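Local coordinates for folylpolyglutamate synthase/dihydrofolate synthase (PDB 1O5Z), which probably uses ATP to join glutamate to dihydropteroate, forming dihydrofolate, and to lengthen the gamma-linked polyglutamate tail of tetrahydrofolate, at residues Ala67-Asn72 and Glu297-Ala302; Glu261-Thr266 and Lys293-Gly298; Gly78-Ser83 and Arg97-Tyr102. All blocks are in the same frame, centred on the assembly; numbering follows the deposited sequence.

Overall arrangement
Following the chain from the N terminus, past two helices and strand 53-58, helix 63-77 supplies one side of contact 1 and leads into strand 81-84. Contact 3 closes a short loop there, pairing 78-83 with 97-102 at the edge of the eight-stranded sheet. It is nested inside the 224-residue loop that contact 1 closes when 297-302 returns to 67-72. Contact 2 closes the 26-residue helical connection between strand 259-265 and helix 292-301 and shares E297 and G298 with contact 1. Contact 1 touches both others; contacts 2 and 3 stay about 6 Å apart at their nearest atoms. Together they tie the main sheet, through helices 63-77 and 292-301, to the three-stranded sheet.

Contact 1. Residues Ala67-Asn72 and Glu297-Ala302; sequences ANMVSN and EGLKNA
N72 and G298 mark the tight part of this helix-helix contact, their CA atoms 4.5 Å apart. N72 CB rests 3.4 Å from G298 O, and a side chain at G298 would collide with the N72 carbonyl carbon. One turn earlier on helix 63-77, M69 turns CG anti to its carbonyl carbon (chi1 -71°), which sets M69 CG 3.6 Å from A302 CB. L299 adds a looser apolar touch, its CD2 4.4 Å from M69 CG. N68 OD1 approaches A302 CA to 3.1 Å and accepts a hydrogen bond from the backbone N of K303, just past the helix end. No hydrogen bond joins the two segments directly.

Toward exposed N301 the contact is looser and wet. The amides of N72 and N301 stand 76° apart, and one water spans them, donating to N72 O and to N72 OD1 (2.9 Å) while accepting from N301 ND2 (2.7 Å). N72 ND2 turns back to N68 O and N68 OD1 through weak bonds. An alanine at N72 would probably leave the water without one of its acceptors and N68 OD1 without this weak donor. The geometry is that of two helices crossing at 138°, with axes 8.0 Å apart at a glycine; one of them is the helix that follows the P-loop of the Mur ligase middle domain.

Contact 2. Residues Glu261-Thr266 and Lys293-Gly298; sequences EDLVLT and KAIREG
R296 reaches from helix 292-301 to the backbone of E261 and D262, and its guanidinium carries most of the contact. R296 NH2 donates to E261 O at 3.1 Å in a nearly straight bond (168°). R296 NH1 donates to D262 O, also at 3.1 Å, but this bond is more bent (139°) and the nitrogen sits well above the carbonyl plane of D262. Both oxygens lie in the plane of the guanidinium, so the two bonds fix its rotation. Over the centre of one face sits L263 CD2, 3.8 Å from R296 CZ. The same methyl lies 3.9 Å from R296 CG; the two side chains cross at about a right angle. L263 CD2 also grazes I295 CG2 at 4.4 Å, the apolar inner edge of the contact. Beside the arginine a water donates to both V264 O and R296 O, 2.6 Å from each, linking strand to helix through backbone oxygens.

In the next shell, E292, one turn earlier on the helix, forms a salt bridge to R296 NE through OE2. The two carbonyls are presented by a corner in the chain: D262 has a positive phi of 50°, and D262 and L263 both face F252 of the neighbouring strand in a G1 beta bulge. D253 OD1 takes the backbone N of D262, which ties the corner to strand 250-255. L280 of helix 271-286 touches both L263 and I295.

The chemistry is that of a charged side chain hydrogen-bonded to main-chain oxygens, so the bonds themselves use no side-chain atom of E261 or D262; the E292 carboxylate would probably offset the charge that these two neutral oxygens leave uncompensated.

Contact 3. Residues Gly78-Ser83 and Arg97-Tyr102; sequences GYRVGS and RLNEEY
L98 CD1 lies over the centre of one face of the R80 guanidinium, and L98 CD2 comes within 3.9 Å of R80 NH2, on the beta hairpin of strands 81-84 and 96-98 at the edge of the main sheet. A water sits in plane at the guanidinium edge. That water accepts from both R80 NE and N99 ND2, joining two flat groups whose planes stand 78° apart, while R80 NH1 is held by the carbonyl of K147. The R97 guanidinium has Y102 CE2 over the centre of one face and E100 OE1 at its edge, the latter in a salt bridge of 2.9 Å with R97 NH1. Y85 adds a cation-pi contact, and E94 O takes R97 NE.

In the hairpin, S83 and R97 form the hydrogen-bonded pair, with S83 N to R97 O at 3.1 Å and R97 N to S83 O at 3.0 Å. G82 and L98 form the non-hydrogen-bonded pair beside it. A type I' turn from L98 to E101 then leads into 101-102. Past the end of strand 96-98, N99 grips V81 twice: N99 N meets V81 O almost straight (2.8 Å, 179°), and V81 N donates to N99 OD1 (2.8 Å), also nearly straight, so the side-chain amide stands in for a backbone carbonyl.

A second water donates to V81 O and S83 OG and accepts from E100 N, so it bridges strand 81-84 to the turn at E100. S83 OG lies between its backbone N and carbonyl carbon (chi1 55°) and donates to E100 OE2 at 2.7 Å from above the carboxylate plane; Y85 OH also bonds this oxygen.

Contact 1. Residues Ala67-Asn72 and Glu297-Ala302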
loop_
_atom_site.group_PDB
_atom_site.type_symbol
_atom_site.label_atom_id
_atom_site.label_comp_id
_atom_site.label_asym_id
_atom_site.label_seq_id
_atom_site.Cartn_x
_atom_site.Cartn_y
_atom_site.Cartn_z
ATOM N N ALA A 67 -5.006 6.008 1.033
ATOM C CA ALA A 67 -4.051 6.925 1.689
ATOM C C ALA A 67 -3.305 7.790 0.684
ATOM O O ALA A 67 -3.175 8.991 0.851
ATOM C CB ALA A 67 -3.032 6.132 2.545
ATOM N N ASN A 68 -2.758 7.138 -0.335
ATOM C CA ASN A 68 -1.998 7.804 -1.379
ATOM C C ASN A 68 -2.819 8.876 -2.072
ATOM O O ASN A 68 -2.343 9.967 -2.292
ATOM C CB ASN A 68 -1.503 6.811 -2.421
ATOM C CG ASN A 68 -0.521 7.426 -3.360
ATOM O OD1 ASN A 68 -0.872 7.780 -4.497
ATOM N ND2 ASN A 68 0.729 7.602 -2.886
ATOM N N MET A 69 -4.048 8.528 -2.421
ATOM C CA MET A 69 -4.960 9.471 -3.056
ATOM C C MET A 69 -5.256 10.692 -2.151
ATOM O O MET A 69 -5.222 11.862 -2.582
ATOM C CB MET A 69 -6.239 8.747 -3.391
ATOM C CG MET A 69 -6.099 7.753 -4.532
ATOM S SD MET A 69 -7.655 6.829 -4.755
ATOM C CE MET A 69 -7.228 5.613 -5.991
ATOM N N VAL A 70 -5.531 10.405 -0.883
ATOM C CA VAL A 70 -5.737 11.444 0.091
ATOM C C VAL A 70 -4.507 12.333 0.218
ATOM O O VAL A 70 -4.641 13.545 0.187
ATOM C CB VAL A 70 -6.202 10.857 1.441
ATOM C CG1 VAL A 70 -6.216 11.890 2.483
ATOM C CG2 VAL A 70 -7.608 10.328 1.301
ATOM N N SER A 71 -3.319 11.746 0.351
ATOM C CA SER A 71 -2.102 12.563 0.477
ATOM C C SER A 71 -1.913 13.373 -0.738
ATOM O O SER A 71 -1.570 14.482 -0.637
ATOM C CB SER A 71 -0.810 11.742 0.646
ATOM O OG SER A 71 -1.024 10.773 1.658
ATOM N N ASN A 72 -2.001 12.744 -1.896
ATOM C CA ASN A 72 -1.772 13.426 -3.149
ATOM C C ASN A 72 -2.674 14.611 -3.376
ATOM O O ASN A 72 -2.208 15.649 -3.839
ATOM C CB ASN A 72 -1.804 12.440 -4.314
ATOM C CG ASN A 72 -0.419 11.911 -4.587
ATOM O OD1 ASN A 72 0.480 12.714 -4.885
ATOM N ND2 ASN A 72 -0.203 10.620 -4.401
ATOM N N GLU A 297 -6.025 16.863 -9.676
ATOM C CA GLU A 297 -4.605 16.661 -9.907
ATOM C C GLU A 297 -4.083 15.559 -9.008
ATOM O O GLU A 297 -3.335 14.729 -9.459
ATOM C CB GLU A 297 -3.801 17.949 -9.711
ATOM C CG GLU A 297 -2.294 17.732 -9.534
ATOM C CD GLU A 297 -1.532 19.029 -9.281
ATOM O OE1 GLU A 297 -1.450 19.792 -10.254
ATOM O OE2 GLU A 297 -1.030 19.267 -8.127
ATOM N N GLY A 298 -4.505 15.562 -7.758
ATOM C CA GLY A 298 -4.119 14.541 -6.781
ATOM C C GLY A 298 -4.516 13.149 -7.217
ATOM O O GLY A 298 -3.686 12.233 -7.151
ATOM N N LEU A 299 -5.753 13.002 -7.721
ATOM C CA LEU A 299 -6.219 11.730 -8.339
ATOM C C LEU A 299 -5.450 11.311 -9.594
ATOM O O LEU A 299 -5.165 10.141 -9.801
ATOM C CB LEU A 299 -7.700 11.813 -8.694
ATOM C CG LEU A 299 -8.668 11.903 -7.517
ATOM C CD1 LEU A 299 -10.047 12.008 -8.018
ATOM C CD2 LEU A 299 -8.543 10.728 -6.574
ATOM N N LYS A 300 -5.123 12.269 -10.436
ATOM C CA LYS A 300 -4.247 12.008 -11.576
ATOM C C LYS A 300 -2.845 11.535 -11.160
ATOM O O LYS A 300 -2.188 10.799 -11.891
ATOM C CB LYS A 300 -4.122 13.264 -12.445
ATOM C CG LYS A 300 -4.341 12.956 -13.875
ATOM C CD LYS A 300 -4.661 14.164 -14.740
ATOM C CE LYS A 300 -4.948 13.646 -16.236
ATOM N NZ LYS A 300 -5.909 14.499 -17.117
ATOM N N ASN A 301 -2.389 12.006 -9.998
ATOM C CA ASN A 301 -1.009 11.800 -9.492
ATOM C C ASN A 301 -0.848 10.573 -8.622
ATOM O O ASN A 301 0.248 10.059 -8.494
ATOM C CB ASN A 301 -0.561 12.990 -8.642
ATOM C CG ASN A 301 -0.193 14.218 -9.441
ATOM O OD1 ASN A 301 -0.097 14.217 -10.659
ATOM N ND2 ASN A 301 0.033 15.293 -8.724
ATOM N N ALA A 302 -1.938 10.132 -8.004
ATOM C CA ALA A 302 -1.936 8.911 -7.202
ATOM C C ALA A 302 -1.365 7.677 -7.929
ATOM O O ALA A 302 -1.663 7.415 -9.113
ATOM C CB ALA A 302 -3.328 8.587 -6.708
HETATM O O HOH W 1 -0.221 15.295 -5.994
#

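Contact 2. Residues Glu261-Thr266 and Lys293-Gly298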
loop_
_atom_site.group_PDB
_atom_site.type_symbol
_atom_site.label_atom_id
_atom_site.label_comp_id
_atom_site.label_asym_id
_atom_site.label_seq_id
_atom_site.Cartn_x
_atom_site.Cartn_y
_atom_site.Cartn_z
ATOM N N GLU A 261 -17.796 15.410 -12.123
ATOM C CA GLU A 261 -18.017 14.604 -13.311
ATOM C C GLU A 261 -16.713 14.456 -14.096
ATOM O O GLU A 261 -15.909 15.380 -14.145
ATOM C CB GLU A 261 -19.075 15.253 -14.204
ATOM C CG GLU A 261 -20.312 15.791 -13.494
ATOM C CD GLU A 261 -21.341 16.224 -14.513
ATOM O OE1 GLU A 261 -21.638 15.420 -15.429
ATOM O OE2 GLU A 261 -21.848 17.362 -14.431
ATOM N N ASP A 262 -16.515 13.296 -14.713
ATOM C CA ASP A 262 -15.295 13.008 -15.485
ATOM C C ASP A 262 -13.972 13.303 -14.768
ATOM O O ASP A 262 -13.070 13.929 -15.322
ATOM C CB ASP A 262 -15.357 13.654 -16.865
ATOM C CG ASP A 262 -16.499 13.098 -17.681
ATOM O OD1 ASP A 262 -17.194 13.897 -18.352
ATOM O OD2 ASP A 262 -16.808 11.869 -17.681
ATOM N N LEU A 263 -13.888 12.819 -13.537
ATOM C CA LEU A 263 -12.632 12.700 -12.851
ATOM C C LEU A 263 -11.810 11.608 -13.512
ATOM O O LEU A 263 -12.343 10.665 -14.051
ATOM C CB LEU A 263 -12.856 12.349 -11.392
ATOM C CG LEU A 263 -13.680 13.326 -10.550
ATOM C CD1 LEU A 263 -13.993 12.662 -9.242
ATOM C CD2 LEU A 263 -12.912 14.596 -10.285
ATOM N N VAL A 264 -10.502 11.740 -13.434
ATOM C CA VAL A 264 -9.591 10.844 -14.093
ATOM C C VAL A 264 -8.592 10.270 -13.092
ATOM O O VAL A 264 -7.940 11.007 -12.323
ATOM C CB VAL A 264 -8.878 11.574 -15.242
ATOM C CG1 VAL A 264 -7.849 10.663 -15.935
ATOM C CG2 VAL A 264 -9.915 12.074 -16.267
ATOM N N LEU A 265 -8.517 8.944 -13.083
ATOM C CA LEU A 265 -7.463 8.240 -12.407
ATOM C C LEU A 265 -6.454 7.712 -13.379
ATOM O O LEU A 265 -6.780 7.100 -14.392
ATOM C CB LEU A 265 -7.995 7.027 -11.705
ATOM C CG LEU A 265 -8.514 7.044 -10.299
ATOM C CD1 LEU A 265 -8.747 5.595 -10.012
ATOM C CD2 LEU A 265 -7.539 7.625 -9.301
ATOM N N THR A 266 -5.210 7.874 -13.018
ATOM C CA THR A 266 -4.146 7.310 -13.784
ATOM C C THR A 266 -4.036 5.838 -13.452
ATOM O O THR A 266 -3.899 5.000 -14.349
ATOM C CB THR A 266 -2.901 8.089 -13.469
ATOM O OG1 THR A 266 -3.128 9.422 -13.922
ATOM C CG2 THR A 266 -1.714 7.637 -14.307
ATOM N N LYS A 293 -9.480 21.601 -8.292
ATOM C CA LYS A 293 -8.194 21.448 -8.980
ATOM C C LYS A 293 -7.275 20.422 -8.305
ATOM O O LYS A 293 -6.697 19.586 -8.991
ATOM C CB LYS A 293 -7.471 22.792 -9.094
ATOM C CG LYS A 293 -6.161 22.748 -9.903
ATOM C CD LYS A 293 -5.390 24.069 -9.820
ATOM C CE LYS A 293 -4.421 24.248 -11.027
ATOM N NZ LYS A 293 -3.024 23.747 -10.721
ATOM N N ALA A 294 -7.121 20.540 -6.985
ATOM C CA ALA A 294 -6.309 19.644 -6.194
ATOM C C ALA A 294 -6.830 18.195 -6.202
ATOM O O ALA A 294 -6.062 17.253 -6.208
ATOM C CB ALA A 294 -6.241 20.135 -4.747
ATOM N N ILE A 295 -8.144 18.048 -6.174
ATOM C CA ILE A 295 -8.768 16.755 -6.200
ATOM C C ILE A 295 -8.422 16.138 -7.550
ATOM O O ILE A 295 -7.951 14.995 -7.635
ATOM C CB ILE A 295 -10.314 16.911 -5.997
ATOM C CG1 ILE A 295 -10.634 17.209 -4.550
ATOM C CG2 ILE A 295 -11.070 15.662 -6.407
ATOM C CD1 ILE A 295 -12.006 17.768 -4.376
ATOM N N ARG A 296 -8.648 16.872 -8.628
ATOM C CA ARG A 296 -8.371 16.293 -9.935
ATOM C C ARG A 296 -6.896 15.974 -10.124
ATOM O O ARG A 296 -6.549 14.940 -10.694
ATOM C CB ARG A 296 -8.818 17.222 -11.023
ATOM C CG ARG A 296 -10.288 17.357 -11.083
ATOM C CD ARG A 296 -10.765 18.224 -12.245
ATOM N NE ARG A 296 -12.216 18.317 -12.221
ATOM C CZ ARG A 296 -13.036 17.465 -12.828
ATOM N NH1 ARG A 296 -12.553 16.474 -13.556
ATOM N NH2 ARG A 296 -14.363 17.612 -12.724
ATOM N N GLU A 297 -6.025 16.863 -9.676
ATOM C CA GLU A 297 -4.605 16.661 -9.907
ATOM C C GLU A 297 -4.083 15.559 -9.008
ATOM O O GLU A 297 -3.335 14.729 -9.459
ATOM C CB GLU A 297 -3.801 17.949 -9.711
ATOM C CG GLU A 297 -2.294 17.732 -9.534
ATOM C CD GLU A 297 -1.532 19.029 -9.281
ATOM O OE1 GLU A 297 -1.450 19.792 -10.254
ATOM O OE2 GLU A 297 -1.030 19.267 -8.127
ATOM N N GLY A 298 -4.505 15.562 -7.758
ATOM C CA GLY A 298 -4.119 14.541 -6.781
ATOM C C GLY A 298 -4.516 13.149 -7.217
ATOM O O GLY A 298 -3.686 12.233 -7.151
HETATM O O HOH W 2 -8.258 13.566 -12.110
#

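Contact 3. Residues Gly78-Ser83 and Arg97-Tyr102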
loop_
_atom_site.group_PDB
_atom_site.type_symbol
_atom_site.label_atom_id
_atom_site.label_comp_id
_atom_site.label_asym_id
_atom_site.label_seq_id
_atom_site.Cartn_x
_atom_site.Cartn_y
_atom_site.Cartn_z
ATOM N N GLY A 78 -1.716 22.144 -1.467
ATOM C CA GLY A 78 -0.641 22.940 -0.906
ATOM C C GLY A 78 -0.460 22.737 0.579
ATOM O O GLY A 78 0.289 23.486 1.193
ATOM N N TYR A 79 -1.128 21.765 1.175
ATOM C CA TYR A 79 -0.783 21.375 2.553
ATOM C C TYR A 79 0.608 20.725 2.630
ATOM O O TYR A 79 1.042 20.000 1.717
ATOM C CB TYR A 79 -1.821 20.384 3.157
ATOM C CG TYR A 79 -3.207 20.958 3.356
ATOM C CD1 TYR A 79 -4.180 20.747 2.416
ATOM C CD2 TYR A 79 -3.539 21.714 4.478
ATOM C CE1 TYR A 79 -5.451 21.236 2.559
ATOM C CE2 TYR A 79 -4.831 22.251 4.626
ATOM C CZ TYR A 79 -5.777 21.985 3.637
ATOM O OH TYR A 79 -7.070 22.433 3.687
ATOM N N ARG A 80 1.270 20.930 3.764
ATOM C CA ARG A 80 2.469 20.191 4.056
ATOM C C ARG A 80 2.011 18.868 4.665
ATOM O O ARG A 80 1.480 18.849 5.800
ATOM C CB ARG A 80 3.365 20.965 5.005
ATOM C CG ARG A 80 4.745 20.383 5.171
ATOM C CD ARG A 80 5.731 21.313 5.873
ATOM N NE ARG A 80 6.883 21.418 4.986
ATOM C CZ ARG A 80 8.128 21.067 5.258
ATOM N NH1 ARG A 80 8.497 20.660 6.444
ATOM N NH2 ARG A 80 9.031 21.172 4.320
ATOM N N VAL A 81 2.251 17.776 3.934
ATOM C CA VAL A 81 1.685 16.487 4.254
ATOM C C VAL A 81 2.755 15.452 4.577
ATOM O O VAL A 81 3.651 15.237 3.788
ATOM C CB VAL A 81 0.830 15.974 3.058
ATOM C CG1 VAL A 81 0.208 14.591 3.300
ATOM C CG2 VAL A 81 -0.252 16.985 2.742
ATOM N N GLY A 82 2.642 14.796 5.733
ATOM C CA GLY A 82 3.388 13.573 5.988
ATOM C C GLY A 82 2.481 12.411 5.629
ATOM O O GLY A 82 1.285 12.463 5.830
ATOM N N SER A 83 3.029 11.368 5.045
ATOM C CA SER A 83 2.250 10.198 4.730
ATOM C C SER A 83 3.074 8.966 5.087
ATOM O O SER A 83 4.298 8.927 4.957
ATOM C CB SER A 83 1.791 10.200 3.252
ATOM O OG SER A 83 2.878 10.329 2.352
ATOM N N ARG A 97 6.992 9.746 3.930
ATOM C CA ARG A 97 7.035 10.733 2.889
ATOM C C ARG A 97 6.651 12.087 3.414
ATOM O O ARG A 97 5.916 12.205 4.379
ATOM C CB ARG A 97 6.106 10.336 1.759
ATOM C CG ARG A 97 6.219 8.937 1.420
ATOM C CD ARG A 97 5.535 8.589 0.126
ATOM N NE ARG A 97 5.496 7.141 -0.021
ATOM C CZ ARG A 97 4.813 6.498 -0.935
ATOM N NH1 ARG A 97 4.105 7.156 -1.854
ATOM N NH2 ARG A 97 4.881 5.174 -0.962
ATOM N N LEU A 98 7.243 13.089 2.790
ATOM C CA LEU A 98 6.926 14.490 2.978
ATOM C C LEU A 98 6.536 14.999 1.592
ATOM O O LEU A 98 7.332 14.961 0.643
ATOM C CB LEU A 98 8.137 15.263 3.479
ATOM C CG LEU A 98 8.005 16.766 3.710
ATOM C CD1 LEU A 98 6.946 17.087 4.740
ATOM C CD2 LEU A 98 9.381 17.259 4.146
ATOM N N ASN A 99 5.278 15.398 1.497
ATOM C CA ASN A 99 4.730 15.912 0.287
ATOM C C ASN A 99 4.957 14.880 -0.790
ATOM O O ASN A 99 5.252 15.193 -1.914
ATOM C CB ASN A 99 5.346 17.270 -0.016
ATOM C CG ASN A 99 5.007 18.310 1.073
ATOM O OD1 ASN A 99 3.981 18.188 1.712
ATOM N ND2 ASN A 99 5.836 19.351 1.225
ATOM N N GLU A 100 4.813 13.625 -0.386
ATOM C CA GLU A 100 4.893 12.475 -1.273
ATOM C C GLU A 100 6.282 12.237 -1.872
ATOM O O GLU A 100 6.437 11.514 -2.831
ATOM C CB GLU A 100 3.756 12.548 -2.297
ATOM C CG GLU A 100 2.417 12.085 -1.702
ATOM C CD GLU A 100 2.448 10.643 -1.289
ATOM O OE1 GLU A 100 2.993 9.799 -2.063
ATOM O OE2 GLU A 100 1.918 10.323 -0.218
ATOM N N GLU A 101 7.306 12.811 -1.266
ATOM C CA GLU A 101 8.661 12.474 -1.599
ATOM C C GLU A 101 9.168 11.548 -0.498
ATOM O O GLU A 101 8.928 11.805 0.638
ATOM C CB GLU A 101 9.510 13.725 -1.681
ATOM C CG GLU A 101 9.351 14.510 -2.967
ATOM C CD GLU A 101 9.691 13.666 -4.210
ATOM O OE1 GLU A 101 10.923 13.420 -4.464
ATOM O OE2 GLU A 101 8.730 13.240 -4.925
ATOM N N TYR A 102 9.877 10.476 -0.849
ATOM C CA TYR A 102 10.407 9.542 0.152
ATOM C C TYR A 102 11.414 10.254 1.072
ATOM O O TYR A 102 12.261 11.012 0.646
ATOM C CB TYR A 102 11.117 8.341 -0.471
ATOM C CG TYR A 102 10.343 7.513 -1.473
ATOM C CD1 TYR A 102 11.003 6.570 -2.259
ATOM C CD2 TYR A 102 8.953 7.666 -1.649
ATOM C CE1 TYR A 102 10.305 5.824 -3.221
ATOM C CE2 TYR A 102 8.260 6.915 -2.577
ATOM C CZ TYR A 102 8.917 6.002 -3.353
ATOM O OH TYR A 102 8.182 5.281 -4.272
HETATM O O HOH W 3 5.341 22.095 2.296
HETATM O O HOH W 4 3.406 13.013 2.056
#